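Local coordinates for protein beta-agarase B (Zobellia galactanivorans, PDB 4ATF) that hydrolyses the beta-1,4-galactosidic linkages of agarose at random with retention of anomeric configuration, giving mainly the tetramer, at residues D148-F160 and L274-L286. The protein carries 1 engineered substitution. Residues are numbered along the deposited sequence; the frame is centred on the assembly and turned at random.
Sequences DYSESAGKDHSYF and LQSNTYTPTDNEL
Ser150 sets its hydroxyl at the edge of the Tyr279 ring, near its plane, OG 3.7 Å from CD1, while accepting from Ala153 N in an ST motif within the hairpin turn. Next comes Glu151, held at both ends. Its backbone N gives a nearly straight bond to Glu285 OE2, met from above the carboxylate plane, and the two acid side chains run past each other in opposite directions with their carboxylates stacked, 17° apart. At the far end Glu151 OE1 takes the hydroxyl of Thr282 at 2.9 Å, and OE2 receives Asn284 ND2 on its syn lone pair. Cutting Glu151 back to an alanine removes both carboxylate oxygens, which would probably leave the Thr282 hydroxyl and the Asn284 amide without their shared acceptor group and the amide freer to turn. Thr282 and Glu285 also form the capping box of helix 283-286, so Glu151 grips the residues that start that helix.

Ser152 OG, turned between its backbone N and carbonyl carbon (chi1 65°), donates to Thr278 O at 2.6 Å and accepts from Thr280 N at 2.9 Å, bracketing Tyr279; Ser152 O receives a straight bond from Gln275 NE2. A water joins Ser150 OG, Ser152 N, Thr280 O and Glu285 OE1. Ala153 CB packs 3.6 Å from Tyr279 CE1, and the Lys155 chain, bent at chi3, crosses the phenol end, where NZ makes a weak bond to OH. His157 makes an offset edge-to-face pair with the Tyr279 ring, and Phe160 turns its edge to a face of the same ring, planes 68° apart, completing an aromatic cluster.

Phe160 and Tyr279 belong to the agarose-binding pocket of this GH16 enzyme, and the cluster joins them to the hairpin of strands 149-150 and 155-156. Helix 265-268 flanks it, with Trp266 touching Phe160 and Arg267 touching both His157 and Tyr279.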
ATOM      1  N   ASP A 148       9.180 -16.581  -0.067  1.00 12.19           N
ATOM      2  CA  ASP A 148       9.683 -17.629  -0.992  1.00 13.87           C
ATOM      3  C   ASP A 148       8.824 -18.913  -0.911  1.00 14.10           C
ATOM      4  O   ASP A 148       8.660 -19.627  -1.919  1.00 13.90           O
ATOM      5  CB  ASP A 148      11.111 -18.010  -0.605  1.00 14.54           C
ATOM      6  CG  ASP A 148      12.114 -16.825  -0.842  1.00 18.27           C
ATOM      7  OD1 ASP A 148      11.881 -16.007  -1.802  1.00 19.98           O
ATOM      8  OD2 ASP A 148      13.134 -16.747  -0.102  1.00 18.58           O
ATOM      9  N   TYR A 149       8.310 -19.208   0.290  1.00 13.41           N
ATOM     10  CA  TYR A 149       7.660 -20.496   0.549  1.00 14.01           C
ATOM     11  C   TYR A 149       6.520 -20.292   1.521  1.00 13.85           C
ATOM     12  O   TYR A 149       6.658 -19.464   2.418  1.00 13.21           O
ATOM     13  CB  TYR A 149       8.675 -21.451   1.182  1.00 14.77           C
ATOM     14  CG  TYR A 149       8.099 -22.849   1.369  1.00 17.01           C
ATOM     15  CD1 TYR A 149       8.020 -23.761   0.310  1.00 18.20           C
ATOM     16  CD2 TYR A 149       7.582 -23.248   2.620  1.00 19.18           C
ATOM     17  CE1 TYR A 149       7.451 -25.053   0.504  1.00 19.81           C
ATOM     18  CE2 TYR A 149       7.011 -24.509   2.804  1.00 19.95           C
ATOM     19  CZ  TYR A 149       6.939 -25.410   1.765  1.00 21.52           C
ATOM     20  OH  TYR A 149       6.334 -26.675   2.033  1.00 22.34           O
ATOM     21  N   SER A 150       5.419 -21.060   1.385  1.00 12.03           N
ATOM     22  CA  SER A 150       4.292 -21.024   2.373  1.00 12.70           C
ATOM     23  C   SER A 150       4.082 -22.390   3.126  1.00 13.70           C
ATOM     24  O   SER A 150       3.703 -23.394   2.524  1.00 13.99           O
ATOM     25  CB  SER A 150       2.979 -20.609   1.683  1.00 12.44           C
ATOM     26  OG  SER A 150       1.829 -20.832   2.553  1.00 12.35           O
ATOM     27  N   GLU A 151       4.358 -22.461   4.423  1.00 13.49           N
ATOM     28  CA  GLU A 151       4.110 -23.676   5.178  1.00 15.00           C
ATOM     29  C   GLU A 151       2.602 -23.936   5.281  1.00 15.14           C
ATOM     30  O   GLU A 151       2.216 -25.098   5.315  1.00 16.36           O
ATOM     31  CB  GLU A 151       4.657 -23.591   6.626  1.00 15.00           C
ATOM     32  CG  GLU A 151       6.142 -23.601   6.755  0.70 16.15           C
ATOM     33  CD  GLU A 151       6.611 -23.828   8.181  0.70 16.78           C
ATOM     34  OE1 GLU A 151       5.788 -23.872   9.133  0.70 14.48           O
ATOM     35  OE2 GLU A 151       7.820 -24.024   8.309  0.70 17.25           O
ATOM     36  N   SER A 152       1.770 -22.874   5.400  1.00 15.42           N
ATOM     37  CA  SER A 152       0.318 -23.091   5.540  1.00 15.60           C
ATOM     38  C   SER A 152      -0.193 -23.882   4.287  1.00 16.30           C
ATOM     39  O   SER A 152      -0.948 -24.864   4.410  1.00 14.89           O
ATOM     40  CB  SER A 152      -0.436 -21.733   5.744  1.00 15.99           C
ATOM     41  OG  SER A 152      -0.332 -20.875   4.595  1.00 15.16           O
ATOM     42  N   ALA A 153       0.242 -23.476   3.077  1.00 15.50           N
ATOM     43  CA  ALA A 153      -0.198 -24.184   1.855  1.00 15.30           C
ATOM     44  C   ALA A 153       0.676 -25.388   1.510  1.00 16.18           C
ATOM     45  O   ALA A 153       0.259 -26.224   0.691  1.00 16.75           O
ATOM     46  CB  ALA A 153      -0.261 -23.215   0.670  1.00 14.30           C
ATOM     47  N   GLY A 154       1.869 -25.503   2.131  1.00 15.73           N
ATOM     48  CA  GLY A 154       2.804 -26.588   1.791  1.00 14.52           C
ATOM     49  C   GLY A 154       3.315 -26.396   0.353  1.00 16.22           C
ATOM     50  O   GLY A 154       3.404 -27.359  -0.410  1.00 16.23           O
ATOM     51  N   LYS A 155       3.631 -25.143  -0.024  1.00 15.99           N
ATOM     52  CA  LYS A 155       4.079 -24.891  -1.425  1.00 17.16           C
ATOM     53  C   LYS A 155       5.096 -23.770  -1.622  1.00 16.19           C
ATOM     54  O   LYS A 155       5.098 -22.769  -0.893  1.00 15.89           O
ATOM     55  CB  LYS A 155       2.900 -24.805  -2.467  1.00 18.34           C
ATOM     56  CG  LYS A 155       1.769 -23.869  -2.175  1.00 23.60           C
ATOM     57  CD  LYS A 155       0.839 -23.523  -3.385  1.00 27.26           C
ATOM     58  CE  LYS A 155      -0.180 -24.579  -3.709  1.00 30.19           C
ATOM     59  NZ  LYS A 155      -1.162 -24.124  -4.705  1.00 28.65           N
ATOM     60  N   ASP A 156       5.940 -23.946  -2.631  1.00 14.73           N
ATOM     61  CA  ASP A 156       6.729 -22.859  -3.204  1.00 15.63           C
ATOM     62  C   ASP A 156       5.815 -21.666  -3.486  1.00 14.93           C
ATOM     63  O   ASP A 156       4.719 -21.847  -4.072  1.00 15.63           O
ATOM     64  CB  ASP A 156       7.395 -23.393  -4.477  1.00 17.30           C
ATOM     65  CG  ASP A 156       8.329 -22.406  -5.147  1.00 22.34           C
ATOM     66  OD1 ASP A 156       8.014 -21.275  -5.241  1.00 23.24           O
ATOM     67  OD2 ASP A 156       9.359 -22.815  -5.708  1.00 29.88           O
ATOM     68  N   HIS A 157       6.212 -20.446  -3.074  1.00 13.49           N
ATOM     69  CA  HIS A 157       5.305 -19.283  -3.106  1.00 12.93           C
ATOM     70  C   HIS A 157       5.801 -18.272  -4.194  1.00 13.95           C
ATOM     71  O   HIS A 157       5.437 -17.114  -4.217  1.00 13.17           O
ATOM     72  CB  HIS A 157       5.107 -18.777  -1.625  1.00 12.43           C
ATOM     73  CG  HIS A 157       4.210 -17.582  -1.449  1.00 13.21           C
ATOM     74  ND1 HIS A 157       2.847 -17.666  -1.229  1.00 14.25           N
ATOM     75  CD2 HIS A 157       4.519 -16.274  -1.350  1.00  9.04           C
ATOM     76  CE1 HIS A 157       2.359 -16.456  -1.035  1.00 10.49           C
ATOM     77  NE2 HIS A 157       3.350 -15.600  -1.111  1.00 14.09           N
ATOM     78  N   SER A 158       6.596 -18.772  -5.149  1.00 13.42           N
ATOM     79  CA  SER A 158       7.277 -17.877  -6.067  1.00 14.95           C
ATOM     80  C   SER A 158       6.245 -17.282  -7.068  1.00 15.15           C
ATOM     81  O   SER A 158       6.486 -16.241  -7.721  1.00 15.13           O
ATOM     82  CB  SER A 158       8.499 -18.601  -6.725  1.00 14.62           C
ATOM     83  OG  SER A 158       7.995 -19.554  -7.637  1.00 16.76           O
ATOM     84  N   TYR A 159       5.059 -17.892  -7.163  1.00 15.08           N
ATOM     85  CA  TYR A 159       3.984 -17.230  -7.940  1.00 15.02           C
ATOM     86  C   TYR A 159       3.724 -15.803  -7.456  1.00 14.29           C
ATOM     87  O   TYR A 159       3.509 -14.866  -8.274  1.00 13.45           O
ATOM     88  CB  TYR A 159       2.695 -18.023  -7.845  1.00 15.73           C
ATOM     89  CG  TYR A 159       1.582 -17.386  -8.661  1.00 18.83           C
ATOM     90  CD1 TYR A 159       1.438 -17.701 -10.045  1.00 22.29           C
ATOM     91  CD2 TYR A 159       0.683 -16.481  -8.081  1.00 19.88           C
ATOM     92  CE1 TYR A 159       0.393 -17.139 -10.826  1.00 24.08           C
ATOM     93  CE2 TYR A 159      -0.353 -15.898  -8.855  1.00 23.88           C
ATOM     94  CZ  TYR A 159      -0.499 -16.261 -10.244  1.00 25.76           C
ATOM     95  OH  TYR A 159      -1.513 -15.699 -11.033  1.00 28.27           O
ATOM     96  N   PHE A 160       3.709 -15.651  -6.135  1.00 11.89           N
ATOM     97  CA  PHE A 160       3.615 -14.340  -5.494  1.00 12.00           C
ATOM     98  C   PHE A 160       4.926 -13.590  -5.225  1.00 11.73           C
ATOM     99  O   PHE A 160       4.947 -12.320  -5.299  1.00 12.94           O
ATOM    100  CB  PHE A 160       2.848 -14.518  -4.179  1.00 10.76           C
ATOM    101  CG  PHE A 160       1.394 -14.833  -4.408  1.00 13.96           C
ATOM    102  CD1 PHE A 160       0.523 -13.830  -4.882  1.00 15.12           C
ATOM    103  CD2 PHE A 160       0.900 -16.142  -4.251  1.00 16.10           C
ATOM    104  CE1 PHE A 160      -0.873 -14.128  -5.105  1.00 19.46           C
ATOM    105  CE2 PHE A 160      -0.496 -16.443  -4.504  1.00 16.33           C
ATOM    106  CZ  PHE A 160      -1.371 -15.424  -4.909  1.00 15.93           C
ATOM    107  N   LEU A 274      -9.780 -24.835   0.406  1.00 27.97           N
ATOM    108  CA  LEU A 274      -8.666 -25.819   0.255  1.00 28.42           C
ATOM    109  C   LEU A 274      -7.448 -25.356   1.020  1.00 26.79           C
ATOM    110  O   LEU A 274      -7.035 -24.182   0.868  1.00 24.89           O
ATOM    111  CB  LEU A 274      -8.284 -25.958  -1.228  1.00 28.70           C
ATOM    112  CG  LEU A 274      -9.285 -26.761  -2.063  1.00 31.18           C
ATOM    113  CD1 LEU A 274      -8.915 -26.730  -3.543  1.00 33.76           C
ATOM    114  CD2 LEU A 274      -9.408 -28.233  -1.537  1.00 33.73           C
ATOM    115  N   GLN A 275      -6.876 -26.230   1.833  1.00 26.79           N
ATOM    116  CA  GLN A 275      -5.586 -25.935   2.505  1.00 26.89           C
ATOM    117  C   GLN A 275      -4.524 -25.462   1.494  1.00 26.85           C
ATOM    118  O   GLN A 275      -3.718 -24.549   1.774  1.00 25.20           O
ATOM    119  CB  GLN A 275      -5.037 -27.149   3.304  1.00 28.30           C
ATOM    120  CG  GLN A 275      -3.981 -26.782   4.415  1.00 26.57           C
ATOM    121  CD  GLN A 275      -4.413 -25.659   5.402  1.00 27.64           C
ATOM    122  OE1 GLN A 275      -5.541 -25.676   5.874  1.00 29.86           O
ATOM    123  NE2 GLN A 275      -3.507 -24.687   5.719  1.00 22.94           N
ATOM    124  N   SER A 276      -4.550 -26.037   0.302  1.00 26.06           N
ATOM    125  CA  SER A 276      -3.532 -25.778  -0.677  1.00 26.78           C
ATOM    126  C   SER A 276      -3.576 -24.370  -1.284  1.00 26.22           C
ATOM    127  O   SER A 276      -2.634 -23.989  -1.979  1.00 26.71           O
ATOM    128  CB  SER A 276      -3.620 -26.881  -1.774  1.00 28.74           C
ATOM    129  OG  SER A 276      -4.525 -26.419  -2.759  1.00 33.16           O
ATOM    130  N   ASN A 277      -4.645 -23.590  -1.043  1.00 23.43           N
ATOM    131  CA  ASN A 277      -4.745 -22.209  -1.530  1.00 23.03           C
ATOM    132  C   ASN A 277      -4.782 -21.282  -0.296  1.00 19.89           C
ATOM    133  O   ASN A 277      -5.209 -20.114  -0.409  1.00 17.64           O
ATOM    134  CB  ASN A 277      -6.069 -21.923  -2.319  1.00 24.81           C
ATOM    135  CG  ASN A 277      -6.178 -22.692  -3.619  0.80 31.28           C
ATOM    136  OD1 ASN A 277      -7.207 -23.303  -3.887  0.80 37.46           O
ATOM    137  ND2 ASN A 277      -5.123 -22.676  -4.425  0.80 34.20           N
ATOM    138  N   THR A 278      -4.394 -21.829   0.871  1.00 17.29           N
ATOM    139  CA  THR A 278      -4.432 -21.067   2.144  1.00 17.30           C
ATOM    140  C   THR A 278      -3.047 -20.545   2.482  1.00 15.38           C
ATOM    141  O   THR A 278      -2.119 -21.331   2.735  1.00 14.97           O
ATOM    142  CB  THR A 278      -4.966 -21.940   3.301  1.00 17.37           C
ATOM    143  OG1 THR A 278      -6.281 -22.351   2.955  1.00 17.78           O
ATOM    144  CG2 THR A 278      -5.038 -21.148   4.588  1.00 16.23           C
ATOM    145  N   TYR A 279      -2.896 -19.239   2.394  1.00 14.29           N
ATOM    146  CA  TYR A 279      -1.541 -18.584   2.531  1.00 13.50           C
ATOM    147  C   TYR A 279      -1.550 -17.609   3.707  1.00 13.72           C
ATOM    148  O   TYR A 279      -1.927 -16.424   3.567  1.00 12.68           O
ATOM    149  CB  TYR A 279      -1.172 -17.805   1.271  1.00 13.19           C
ATOM    150  CG  TYR A 279      -1.213 -18.628  -0.014  1.00 13.27           C
ATOM    151  CD1 TYR A 279      -0.196 -19.574  -0.287  1.00 15.80           C
ATOM    152  CD2 TYR A 279      -2.219 -18.427  -0.988  1.00 15.48           C
ATOM    153  CE1 TYR A 279      -0.188 -20.322  -1.466  1.00 16.92           C
ATOM    154  CE2 TYR A 279      -2.223 -19.175  -2.201  1.00 15.22           C
ATOM    155  CZ  TYR A 279      -1.187 -20.119  -2.419  1.00 18.88           C
ATOM    156  OH  TYR A 279      -1.108 -20.904  -3.579  1.00 21.23           O
ATOM    157  N   THR A 280      -1.088 -18.091   4.849  1.00 12.91           N
ATOM    158  CA  THR A 280      -1.057 -17.241   6.045  1.00 13.66           C
ATOM    159  C   THR A 280       0.050 -17.838   6.980  1.00 13.74           C
ATOM    160  O   THR A 280       0.307 -19.051   6.920  1.00 13.83           O
ATOM    161  CB  THR A 280      -2.475 -17.245   6.742  1.00 14.26           C
ATOM    162  OG1 THR A 280      -2.518 -16.291   7.818  1.00 14.15           O
ATOM    163  CG2 THR A 280      -2.843 -18.692   7.234  1.00 14.12           C
ATOM    164  N   PRO A 281       0.734 -16.986   7.787  1.00 13.21           N
ATOM    165  CA  PRO A 281       1.884 -17.515   8.551  1.00 12.82           C
ATOM    166  C   PRO A 281       1.473 -18.580   9.569  1.00 14.67           C
ATOM    167  O   PRO A 281       0.421 -18.466  10.217  1.00 15.80           O
ATOM    168  CB  PRO A 281       2.422 -16.280   9.293  1.00 12.81           C
ATOM    169  CG  PRO A 281       1.928 -15.095   8.517  1.00 12.67           C
ATOM    170  CD  PRO A 281       0.571 -15.526   7.955  1.00 11.33           C
ATOM    171  N   THR A 282       2.252 -19.632   9.670  1.00 14.76           N
ATOM    172  CA  THR A 282       2.084 -20.601  10.769  1.00 16.04           C
ATOM    173  C   THR A 282       2.866 -20.050  11.987  1.00 16.74           C
ATOM    174  O   THR A 282       3.646 -19.083  11.839  1.00 13.94           O
ATOM    175  CB  THR A 282       2.712 -21.976  10.388  1.00 17.13           C
ATOM    176  OG1 THR A 282       4.105 -21.767  10.151  1.00 17.00           O
ATOM    177  CG2 THR A 282       2.051 -22.573   9.080  1.00 16.50           C
ATOM    178  N   ASP A 283       2.683 -20.670  13.162  1.00 17.54           N
ATOM    179  CA  ASP A 283       3.433 -20.282  14.363  1.00 19.25           C
ATOM    180  C   ASP A 283       4.915 -20.500  14.143  0.70 18.91           C
ATOM    181  O   ASP A 283       5.690 -19.647  14.516  1.00 18.74           O
ATOM    182  CB  ASP A 283       2.920 -20.995  15.626  0.70 18.72           C
ATOM    183  CG  ASP A 283       1.650 -20.388  16.120  0.70 20.59           C
ATOM    184  OD1 ASP A 283       1.331 -19.210  15.802  0.70 18.45           O
ATOM    185  OD2 ASP A 283       0.943 -21.065  16.853  0.70 22.72           O
ATOM    186  N   ASN A 284       5.289 -21.593  13.483  1.00 17.87           N
ATOM    187  CA  ASN A 284       6.690 -21.823  13.128  1.00 19.90           C
ATOM    188  C   ASN A 284       7.298 -20.666  12.281  1.00 18.51           C
ATOM    189  O   ASN A 284       8.425 -20.207  12.525  1.00 17.69           O
ATOM    190  CB  ASN A 284       6.828 -23.191  12.394  1.00 20.29           C
ATOM    191  CG  ASN A 284       8.291 -23.638  12.223  1.00 24.34           C
ATOM    192  OD1 ASN A 284       9.111 -23.527  13.140  1.00 26.01           O
ATOM    193  ND2 ASN A 284       8.615 -24.134  11.046  1.00 25.09           N
ATOM    194  N   GLU A 285       6.545 -20.189  11.276  1.00 16.89           N
ATOM    195  CA  GLU A 285       7.008 -19.111  10.414  1.00 15.66           C
ATOM    196  C   GLU A 285       7.076 -17.778  11.148  1.00 16.19           C
ATOM    197  O   GLU A 285       7.987 -16.971  10.861  1.00 16.24           O
ATOM    198  CB  GLU A 285       6.107 -18.961   9.174  1.00 14.45           C
ATOM    199  CG  GLU A 285       6.343 -20.176   8.121  1.00 13.68           C
ATOM    200  CD  GLU A 285       5.347 -20.116   6.999  1.00 17.38           C
ATOM    201  OE1 GLU A 285       4.145 -19.804   7.268  1.00 18.33           O
ATOM    202  OE2 GLU A 285       5.729 -20.388   5.849  1.00 17.93           O
ATOM    203  N   LEU A 286       6.138 -17.542  12.070  1.00 15.03           N
ATOM    204  CA  LEU A 286       6.171 -16.295  12.860  1.00 16.59           C
ATOM    205  C   LEU A 286       7.359 -16.249  13.860  1.00 18.64           C
ATOM    206  O   LEU A 286       7.705 -15.172  14.340  1.00 17.73           O
ATOM    207  CB  LEU A 286       4.864 -16.078  13.655  1.00 16.05           C
ATOM    208  CG  LEU A 286       3.627 -15.766  12.782  1.00 14.92           C
ATOM    209  CD1 LEU A 286       2.288 -15.721  13.680  1.00 16.31           C
ATOM    210  CD2 LEU A 286       3.799 -14.474  11.989  1.00 14.70           C
TER
HETATM  211  O   HOH W   1       6.309 -18.127   4.649  1.00 23.54           O
HETATM  212  O   HOH W   2       2.458 -19.995   5.228  1.00 13.69           O